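PDB 5Y9N: proteasome assembly chaperone family protein from Pyrococcus furiosus, which probably acts as a chaperone in proteasome assembly, as a member of the PAC2 family in an archaeon. Local coordinates for residues K42-D47 and L204-E209. Residues are numbered along the deposited sequence; the frame is centred on the assembly and turned at random.
Sequences KELDMD and LNVSVE
V206 spreads its two methyl groups over the side chains of E43 and L44. Its CG1 lies 3.7 Å from CB of E43 and also meets CG of the same residue, so the glutamate uses its aliphatic part here. The E43 chain then bends at chi2 (-62°). Its OE1 comes no nearer than 4.1 Å to the carbonyl O of S207, and two acceptors facing each other give no attraction there. The other methyl, V206 CG2, meets CD2 of L44 at 3.7 Å. The isopropyl group thus bridges two consecutive residues, with CG1 anti to its backbone N (chi1 171°) and CG2 turned to the leucine. L44 divides its own fork in the same way. While CD2 faces V206, CD1 reaches CD1 of L204 more loosely, at 4.3 Å. The contact between the segments is small and apolar, with 187 Å² buried in all, and it lies at the surface. The apolar contact continues from L204 to I80 of strand 80-85, while N199 of helix 188-202 also touches L204 and V206. On one side the chain is leaving helix 32-43 through a Schellman motif. D45, with positive phi, is the C-prime residue, and its N bonds to O of K42 at 2.9 Å. On the other side, V208 is the N-cap residue of helix 209-244. Within the PAC2 family region, the packing joins the Schellman end of helix 32-43 to the linker between helix 188-202 and the long C-terminal helix 209-244, predicted to be coiled coil over much of its length.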
ATOM      1  N   LYS A  42     -13.816  -8.143 -35.637  1.00 80.82           N
ATOM      2  CA  LYS A  42     -15.067  -7.656 -36.216  1.00 91.66           C
ATOM      3  C   LYS A  42     -15.162  -8.040 -37.698  1.00 80.97           C
ATOM      4  O   LYS A  42     -16.120  -8.680 -38.117  1.00 77.17           O
ATOM      5  CB  LYS A  42     -15.162  -6.127 -36.054  1.00 99.50           C
ATOM      6  CG  LYS A  42     -16.524  -5.603 -35.634  1.00104.46           C
ATOM      7  CD  LYS A  42     -16.370  -4.278 -34.892  1.00113.53           C
ATOM      8  CE  LYS A  42     -15.932  -4.482 -33.440  1.00109.69           C
ATOM      9  NZ  LYS A  42     -15.269  -3.253 -32.942  1.00103.67           N
ATOM     10  N   GLU A  43     -14.139  -7.676 -38.463  1.00 78.32           N
ATOM     11  CA  GLU A  43     -14.114  -7.900 -39.903  1.00 82.29           C
ATOM     12  C   GLU A  43     -14.139  -9.376 -40.311  1.00 81.61           C
ATOM     13  O   GLU A  43     -14.636  -9.697 -41.381  1.00105.55           O
ATOM     14  CB  GLU A  43     -12.889  -7.218 -40.541  1.00 81.18           C
ATOM     15  CG  GLU A  43     -12.869  -5.691 -40.469  1.00 83.75           C
ATOM     16  CD  GLU A  43     -14.021  -5.020 -41.202  1.00 91.57           C
ATOM     17  OE1 GLU A  43     -13.854  -4.582 -42.367  1.00104.94           O
ATOM     18  OE2 GLU A  43     -15.098  -4.920 -40.599  1.00 98.33           O
ATOM     19  N   LEU A  44     -13.614 -10.267 -39.475  1.00 79.40           N
ATOM     20  CA  LEU A  44     -13.713 -11.706 -39.706  1.00 70.46           C
ATOM     21  C   LEU A  44     -14.930 -12.344 -39.020  1.00 71.29           C
ATOM     22  O   LEU A  44     -14.965 -13.574 -38.850  1.00 70.54           O
ATOM     23  CB  LEU A  44     -12.413 -12.395 -39.262  1.00 75.46           C
ATOM     24  CG  LEU A  44     -11.128 -11.865 -39.927  1.00 72.32           C
ATOM     25  CD1 LEU A  44      -9.886 -12.525 -39.345  1.00 67.83           C
ATOM     26  CD2 LEU A  44     -11.159 -12.083 -41.413  1.00 75.47           C
ATOM     27  N   ASP A  45     -15.936 -11.540 -38.656  1.00 71.97           N
ATOM     28  CA  ASP A  45     -17.185 -12.023 -38.027  1.00 84.06           C
ATOM     29  C   ASP A  45     -16.931 -13.137 -37.009  1.00 84.05           C
ATOM     30  O   ASP A  45     -17.534 -14.208 -37.086  1.00 86.68           O
ATOM     31  CB  ASP A  45     -18.232 -12.461 -39.092  1.00 93.68           C
ATOM     32  CG  ASP A  45     -19.644 -12.710 -38.498  1.00 95.19           C
ATOM     33  OD1 ASP A  45     -20.234 -11.785 -37.909  1.00103.45           O
ATOM     34  OD2 ASP A  45     -20.160 -13.840 -38.635  1.00103.60           O
ATOM     35  N   MET A  46     -16.022 -12.869 -36.064  1.00 75.53           N
ATOM     36  CA  MET A  46     -15.651 -13.858 -35.046  1.00 73.74           C
ATOM     37  C   MET A  46     -16.730 -13.941 -33.990  1.00 67.39           C
ATOM     38  O   MET A  46     -17.473 -13.003 -33.801  1.00 65.90           O
ATOM     39  CB  MET A  46     -14.328 -13.505 -34.375  1.00 74.27           C
ATOM     40  CG  MET A  46     -13.142 -13.445 -35.306  1.00 68.21           C
ATOM     41  SD  MET A  46     -11.621 -13.836 -34.415  1.00 74.18           S
ATOM     42  CE  MET A  46     -10.444 -13.685 -35.753  1.00 76.81           C
ATOM     43  N   ASP A  47     -16.786 -15.062 -33.301  1.00 68.84           N
ATOM     44  CA  ASP A  47     -17.719 -15.260 -32.208  1.00 82.06           C
ATOM     45  C   ASP A  47     -16.956 -15.111 -30.910  1.00 80.85           C
ATOM     46  O   ASP A  47     -15.750 -15.334 -30.858  1.00 63.81           O
ATOM     47  CB  ASP A  47     -18.315 -16.676 -32.276  1.00 92.53           C
ATOM     48  CG  ASP A  47     -18.992 -16.959 -33.592  1.00 88.12           C
ATOM     49  OD1 ASP A  47     -20.084 -16.420 -33.801  1.00 98.11           O
ATOM     50  OD2 ASP A  47     -18.423 -17.708 -34.403  1.00 88.28           O
ATOM     51  N   LEU A 204      -4.930 -12.802 -45.210  1.00 88.23           N
ATOM     52  CA  LEU A 204      -6.334 -12.584 -44.790  1.00 93.83           C
ATOM     53  C   LEU A 204      -7.136 -11.627 -45.673  1.00101.35           C
ATOM     54  O   LEU A 204      -8.385 -11.673 -45.643  1.00114.87           O
ATOM     55  CB  LEU A 204      -6.396 -12.098 -43.351  1.00 94.39           C
ATOM     56  CG  LEU A 204      -6.026 -13.115 -42.281  1.00112.20           C
ATOM     57  CD1 LEU A 204      -5.891 -12.416 -40.928  1.00121.09           C
ATOM     58  CD2 LEU A 204      -7.021 -14.270 -42.221  1.00110.68           C
ATOM     59  N   ASN A 205      -6.458 -10.760 -46.428  1.00105.66           N
ATOM     60  CA  ASN A 205      -7.160  -9.779 -47.264  1.00118.83           C
ATOM     61  C   ASN A 205      -8.329  -9.037 -46.585  1.00112.92           C
ATOM     62  O   ASN A 205      -9.452  -9.028 -47.092  1.00112.05           O
ATOM     63  CB  ASN A 205      -7.634 -10.441 -48.563  1.00122.04           C
ATOM     64  CG  ASN A 205      -6.663 -10.220 -49.689  1.00122.40           C
ATOM     65  OD1 ASN A 205      -6.192 -11.179 -50.297  1.00128.08           O
ATOM     66  ND2 ASN A 205      -6.330  -8.937 -49.952  1.00 91.49           N
ATOM     67  N   VAL A 206      -8.047  -8.441 -45.428  1.00 92.13           N
ATOM     68  CA  VAL A 206      -8.988  -7.570 -44.748  1.00 89.06           C
ATOM     69  C   VAL A 206      -8.640  -6.129 -45.116  1.00 82.72           C
ATOM     70  O   VAL A 206      -7.491  -5.693 -44.985  1.00 71.51           O
ATOM     71  CB  VAL A 206      -8.968  -7.773 -43.217  1.00 98.19           C
ATOM     72  CG1 VAL A 206      -9.803  -6.694 -42.510  1.00102.42           C
ATOM     73  CG2 VAL A 206      -9.478  -9.171 -42.857  1.00 85.15           C
ATOM     74  N   SER A 207      -9.630  -5.404 -45.617  1.00 73.75           N
ATOM     75  CA  SER A 207      -9.446  -4.015 -45.957  1.00 85.38           C
ATOM     76  C   SER A 207      -9.324  -3.199 -44.675  1.00 91.88           C
ATOM     77  O   SER A 207     -10.172  -3.293 -43.771  1.00 87.10           O
ATOM     78  CB  SER A 207     -10.631  -3.481 -46.764  1.00 88.35           C
ATOM     79  OG  SER A 207     -10.324  -2.182 -47.256  1.00 87.67           O
ATOM     80  N   VAL A 208      -8.276  -2.393 -44.619  1.00 86.09           N
ATOM     81  CA  VAL A 208      -8.087  -1.408 -43.563  1.00 86.12           C
ATOM     82  C   VAL A 208      -8.719  -0.046 -43.901  1.00 83.49           C
ATOM     83  O   VAL A 208      -8.388   0.951 -43.262  1.00 89.45           O
ATOM     84  CB  VAL A 208      -6.585  -1.238 -43.188  1.00 82.22           C
ATOM     85  CG1 VAL A 208      -5.948  -2.598 -42.914  1.00 81.31           C
ATOM     86  CG2 VAL A 208      -5.798  -0.455 -44.233  1.00 80.59           C
ATOM     87  N   GLU A 209      -9.620   0.003 -44.878  1.00 92.27           N
ATOM     88  CA  GLU A 209     -10.270   1.262 -45.257  1.00 98.43           C
ATOM     89  C   GLU A 209     -11.147   1.808 -44.136  1.00 93.82           C
ATOM     90  O   GLU A 209     -10.991   2.972 -43.773  1.00104.22           O
ATOM     91  CB  GLU A 209     -11.094   1.142 -46.570  1.00108.61           C
ATOM     92  CG  GLU A 209     -10.381   1.670 -47.804  1.00118.10           C
ATOM     93  CD  GLU A 209     -10.168   3.179 -47.764  1.00127.24           C
ATOM     94  OE1 GLU A 209     -11.140   3.914 -47.488  1.00133.15           O
ATOM     95  OE2 GLU A 209      -9.024   3.629 -48.013  1.00128.56           O
TER